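Local coordinates for protein Cow rumen GH26 endo-mannanase (Metagenome, PDB 6UEH) that probably hydrolyses internal beta-1,4-mannosidic bonds of mannans such as galactomannan, as an endo-mannanase of glycoside hydrolase family 26, at residues D430-A444 against N461-Y475. Numbering follows the deposited sequence.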
# COMPACT_ATOMS: atom_id res chain seq x y z
N ASP A 430 -0.26 9.07 -7.77
CA ASP A 430 -0.45 9.98 -8.88
C ASP A 430 -1.82 9.66 -9.44
O ASP A 430 -2.81 10.27 -9.04
CB ASP A 430 0.67 9.86 -9.95
CG ASP A 430 1.18 8.44 -10.13
OD1 ASP A 430 0.44 7.48 -9.83
OD2 ASP A 430 2.33 8.28 -10.59
N SER A 431 -1.90 8.68 -10.34
CA SER A 431 -3.18 8.27 -10.89
C SER A 431 -4.04 7.54 -9.86
O SER A 431 -3.56 6.67 -9.14
CB SER A 431 -2.97 7.36 -12.11
OG SER A 431 -2.43 8.08 -13.21
N ILE A 432 -5.31 7.92 -9.80
CA ILE A 432 -6.30 7.10 -9.10
C ILE A 432 -6.65 5.93 -10.00
O ILE A 432 -6.92 6.13 -11.19
CB ILE A 432 -7.58 7.89 -8.77
CG1 ILE A 432 -7.24 9.17 -7.99
CG2 ILE A 432 -8.57 7.02 -8.00
CD1 ILE A 432 -8.39 10.15 -7.94
N PRO A 433 -6.64 4.70 -9.46
CA PRO A 433 -7.01 3.54 -10.28
C PRO A 433 -8.40 3.68 -10.88
O PRO A 433 -9.24 4.40 -10.33
CB PRO A 433 -6.96 2.38 -9.28
CG PRO A 433 -6.00 2.83 -8.22
CD PRO A 433 -6.20 4.31 -8.11
N GLY A 434 -8.63 3.01 -12.01
CA GLY A 434 -9.94 2.99 -12.63
C GLY A 434 -10.94 2.32 -11.71
O GLY A 434 -10.65 1.27 -11.13
N VAL A 435 -12.11 2.92 -11.57
CA VAL A 435 -13.10 2.43 -10.61
C VAL A 435 -13.60 1.04 -11.01
O VAL A 435 -13.90 0.22 -10.14
CB VAL A 435 -14.28 3.42 -10.46
CG1 VAL A 435 -15.12 3.48 -11.74
CG2 VAL A 435 -15.14 3.05 -9.26
N ASP A 436 -13.65 0.77 -12.31
CA ASP A 436 -14.08 -0.54 -12.79
C ASP A 436 -13.05 -1.60 -12.45
O ASP A 436 -13.40 -2.72 -12.09
CB ASP A 436 -14.33 -0.50 -14.30
CG ASP A 436 -15.50 0.38 -14.68
OD1 ASP A 436 -16.49 0.42 -13.90
OD2 ASP A 436 -15.45 1.02 -15.74
N ASN A 437 -11.77 -1.24 -12.54
CA ASN A 437 -10.70 -2.17 -12.18
C ASN A 437 -10.73 -2.50 -10.69
O ASN A 437 -10.49 -3.65 -10.30
CB ASN A 437 -9.34 -1.59 -12.57
CG ASN A 437 -9.12 -1.55 -14.07
OD1 ASN A 437 -9.69 -2.35 -14.81
ND2 ASN A 437 -8.29 -0.61 -14.52
N LEU A 438 -11.03 -1.50 -9.87
CA LEU A 438 -11.12 -1.69 -8.42
C LEU A 438 -12.23 -2.67 -8.06
O LEU A 438 -12.06 -3.54 -7.21
CB LEU A 438 -11.35 -0.36 -7.72
CG LEU A 438 -10.23 0.68 -7.76
CD1 LEU A 438 -10.67 1.97 -7.09
CD2 LEU A 438 -8.97 0.13 -7.09
N ILE A 439 -13.38 -2.51 -8.71
CA ILE A 439 -14.56 -3.31 -8.40
C ILE A 439 -14.42 -4.75 -8.91
O ILE A 439 -14.63 -5.71 -8.17
CB ILE A 439 -15.83 -2.68 -8.99
CG1 ILE A 439 -16.07 -1.30 -8.36
CG2 ILE A 439 -17.03 -3.59 -8.78
CD1 ILE A 439 -17.17 -0.50 -9.01
N ILE A 440 -14.06 -4.89 -10.18
CA ILE A 440 -13.92 -6.20 -10.80
C ILE A 440 -12.85 -7.05 -10.12
O ILE A 440 -13.04 -8.24 -9.89
CB ILE A 440 -13.61 -6.07 -12.30
CG1 ILE A 440 -14.78 -5.42 -13.04
CG2 ILE A 440 -13.30 -7.43 -12.91
CD1 ILE A 440 -14.47 -5.04 -14.47
N GLU A 441 -11.72 -6.42 -9.78
CA GLU A 441 -10.59 -7.18 -9.25
C GLU A 441 -10.60 -7.25 -7.73
O GLU A 441 -9.72 -7.89 -7.13
CB GLU A 441 -9.28 -6.56 -9.75
CG GLU A 441 -9.16 -6.56 -11.26
CD GLU A 441 -7.81 -6.07 -11.75
OE1 GLU A 441 -6.84 -6.08 -10.96
OE2 GLU A 441 -7.72 -5.66 -12.92
N HIS A 442 -11.59 -6.62 -7.11
CA HIS A 442 -11.73 -6.59 -5.65
C HIS A 442 -10.47 -6.04 -4.97
O HIS A 442 -10.05 -6.54 -3.93
CB HIS A 442 -12.05 -7.99 -5.12
CG HIS A 442 -13.39 -8.50 -5.53
ND1 HIS A 442 -14.40 -8.76 -4.62
CD2 HIS A 442 -13.90 -8.79 -6.75
CE1 HIS A 442 -15.47 -9.19 -5.27
NE2 HIS A 442 -15.19 -9.22 -6.56
N ALA A 443 -9.88 -5.02 -5.58
CA ALA A 443 -8.76 -4.31 -4.97
C ALA A 443 -9.32 -3.36 -3.93
O ALA A 443 -9.63 -2.21 -4.22
CB ALA A 443 -7.96 -3.56 -6.03
N ALA A 444 -9.45 -3.86 -2.70
CA ALA A 444 -10.25 -3.19 -1.67
C ALA A 444 -9.51 -2.11 -0.90
O ALA A 444 -9.71 -1.97 0.31
CB ALA A 444 -10.80 -4.24 -0.70
N ASN A 461 -2.01 12.79 -15.18
CA ASN A 461 -2.06 11.99 -13.96
C ASN A 461 -3.47 11.46 -13.70
O ASN A 461 -3.65 10.27 -13.43
CB ASN A 461 -1.58 12.81 -12.76
CG ASN A 461 -0.09 13.03 -12.78
OD1 ASN A 461 0.68 12.09 -12.96
ND2 ASN A 461 0.33 14.28 -12.59
N ASN A 462 -4.45 12.35 -13.77
CA ASN A 462 -5.85 11.95 -13.62
C ASN A 462 -6.73 12.63 -14.66
O ASN A 462 -6.91 13.85 -14.63
CB ASN A 462 -6.37 12.26 -12.21
CG ASN A 462 -5.84 11.29 -11.17
OD1 ASN A 462 -6.28 10.14 -11.09
ND2 ASN A 462 -4.90 11.75 -10.35
N ALA A 463 -7.26 11.84 -15.59
CA ALA A 463 -8.13 12.37 -16.64
C ALA A 463 -9.45 12.84 -16.04
O ALA A 463 -9.95 12.26 -15.08
CB ALA A 463 -8.38 11.31 -17.70
N LYS A 464 -10.02 13.89 -16.62
CA LYS A 464 -11.28 14.44 -16.13
C LYS A 464 -12.43 13.43 -16.21
O LYS A 464 -13.26 13.36 -15.30
CB LYS A 464 -11.65 15.70 -16.91
CG LYS A 464 -10.75 16.89 -16.62
CD LYS A 464 -11.18 18.12 -17.40
CE LYS A 464 -10.28 19.31 -17.10
NZ LYS A 464 -10.70 20.51 -17.88
N SER A 465 -12.47 12.64 -17.28
CA SER A 465 -13.53 11.66 -17.45
C SER A 465 -13.46 10.58 -16.38
O SER A 465 -14.49 10.12 -15.87
CB SER A 465 -13.48 11.03 -18.85
OG SER A 465 -12.26 10.34 -19.07
N ASP A 466 -12.24 10.18 -16.02
CA ASP A 466 -12.04 9.18 -14.97
C ASP A 466 -12.37 9.74 -13.59
O ASP A 466 -12.95 9.05 -12.75
CB ASP A 466 -10.61 8.65 -14.99
CG ASP A 466 -10.31 7.81 -16.21
OD1 ASP A 466 -11.19 7.03 -16.62
OD2 ASP A 466 -9.20 7.95 -16.77
N LEU A 467 -11.98 10.99 -13.36
CA LEU A 467 -12.28 11.66 -12.10
C LEU A 467 -13.78 11.72 -11.86
O LEU A 467 -14.27 11.36 -10.79
CB LEU A 467 -11.68 13.07 -12.07
CG LEU A 467 -10.19 13.14 -11.75
CD1 LEU A 467 -9.65 14.55 -11.94
CD2 LEU A 467 -9.94 12.66 -10.33
N LYS A 468 -14.51 12.16 -12.88
CA LYS A 468 -15.96 12.27 -12.78
C LYS A 468 -16.60 10.90 -12.58
O LYS A 468 -17.55 10.75 -11.80
CB LYS A 468 -16.54 12.94 -14.03
CG LYS A 468 -16.13 14.40 -14.18
CD LYS A 468 -16.84 15.06 -15.35
CE LYS A 468 -16.49 14.40 -16.66
NZ LYS A 468 -17.14 15.09 -17.82
N GLU A 469 -16.07 9.89 -13.26
CA GLU A 469 -16.64 8.55 -13.18
C GLU A 469 -16.50 7.96 -11.78
O GLU A 469 -17.46 7.41 -11.24
CB GLU A 469 -15.99 7.62 -14.21
CG GLU A 469 -16.63 6.24 -14.23
CD GLU A 469 -16.22 5.42 -15.44
OE1 GLU A 469 -15.35 5.87 -16.22
OE2 GLU A 469 -16.77 4.31 -15.60
N ILE A 470 -15.31 8.05 -11.19
CA ILE A 470 -15.13 7.44 -9.88
C ILE A 470 -15.77 8.28 -8.78
O ILE A 470 -16.37 7.74 -7.86
CB ILE A 470 -13.63 7.19 -9.55
CG1 ILE A 470 -13.50 6.41 -8.24
CG2 ILE A 470 -12.83 8.50 -9.50
CD1 ILE A 470 -12.14 5.78 -8.03
N TYR A 471 -15.69 9.61 -8.88
CA TYR A 471 -16.26 10.47 -7.85
C TYR A 471 -17.78 10.40 -7.79
O TYR A 471 -18.38 10.63 -6.74
CB TYR A 471 -15.80 11.92 -8.05
CG TYR A 471 -14.64 12.30 -7.17
CD1 TYR A 471 -14.85 12.77 -5.88
CD2 TYR A 471 -13.33 12.19 -7.63
CE1 TYR A 471 -13.78 13.12 -5.06
CE2 TYR A 471 -12.26 12.55 -6.82
CZ TYR A 471 -12.49 13.01 -5.54
OH TYR A 471 -11.44 13.36 -4.73
N THR A 472 -18.42 10.07 -8.91
CA THR A 472 -19.88 9.95 -8.93
C THR A 472 -20.32 8.49 -8.88
O THR A 472 -21.50 8.18 -9.06
CB THR A 472 -20.50 10.61 -10.18
OG1 THR A 472 -20.13 9.88 -11.35
CG2 THR A 472 -20.03 12.06 -10.30
N SER A 473 -19.36 7.60 -8.64
CA SER A 473 -19.64 6.17 -8.54
C SER A 473 -20.22 5.80 -7.18
O SER A 473 -19.85 6.39 -6.17
CB SER A 473 -18.37 5.36 -8.80
OG SER A 473 -18.58 3.99 -8.54
N ASP A 474 -21.12 4.82 -7.16
CA ASP A 474 -21.68 4.33 -5.91
C ASP A 474 -20.60 3.71 -5.03
O ASP A 474 -20.71 3.68 -3.81
CB ASP A 474 -22.79 3.30 -6.17
CG ASP A 474 -24.04 3.93 -6.74
OD1 ASP A 474 -24.28 5.13 -6.50
OD2 ASP A 474 -24.80 3.22 -7.43
N TYR A 475 -19.55 3.21 -5.68
CA TYR A 475 -18.46 2.56 -4.98
C TYR A 475 -17.58 3.55 -4.22
O TYR A 475 -16.84 3.18 -3.32
CB TYR A 475 -17.61 1.75 -5.97
CG TYR A 475 -16.49 0.96 -5.33
CD1 TYR A 475 -16.76 -0.19 -4.60
CD2 TYR A 475 -15.17 1.36 -5.46
CE1 TYR A 475 -15.74 -0.92 -4.01
CE2 TYR A 475 -14.14 0.64 -4.88
CZ TYR A 475 -14.44 -0.50 -4.15
OH TYR A 475 -13.42 -1.22 -3.57
O HOH W 1 -7.78 8.22 -12.57
O HOH W 2 -12.43 5.70 -12.36
O HOH W 3 -13.30 -3.83 -4.45
O HOH W 4 -11.15 -0.14 -3.30
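I470 swings CG1, and Y475 its CG, to the side away from the backbone N (chi1 -174° and -177°), which sends I470 to V435 and L438, and Y475 to V435, L438 and I439, on helix 435-441. The branched I470 and V435 lie alongside one another, running opposite ways, CG1 of I470 lying 3.8 Å from CB of V435, while CD1 of I470 reaches CG2 of I432. From its other end, I432 sets CD1 against CD2 of L467. The long, flat Y475 suits the far side of this core: CG1 of I439 lies over one face of its ring, 4.0 Å from the centroid, in a CH-pi contact offset toward the rim. Two waters link its hydroxyl to the carbonyls of L438, in the helix, and A443, in the turn beyond.

At the other end of the contact an amide is well suited to gripping backbone, because it both gives and accepts. OD1 of N462 takes the N-H of I432 at 2.7 Å, almost straight at 172° and on a lone pair in the carbonyl plane, while its ND2 donates to O of D430 at 2.9 Å from above that carbonyl's plane and also to F455 O. A leucine in place of N462 would probably leave the buried I432 N-H and D430 carbonyl without these mates. The small S431 fits closely beside it, its OG donating to O of N461 at 2.5 Å. On the solvent side, D436 OD2 and E469 OE2 approach to 3.5 Å, a like-charge pair that probably raises the proton affinity of one carboxylate.

Both segments belong to the (beta/alpha)8 barrel of family 26: 430-444 follows strand 423-429, and helix 464-471 leads into strand 476-477, so the contact folds together the two ends of the connection between the seventh and eighth strands, where the barrel closes.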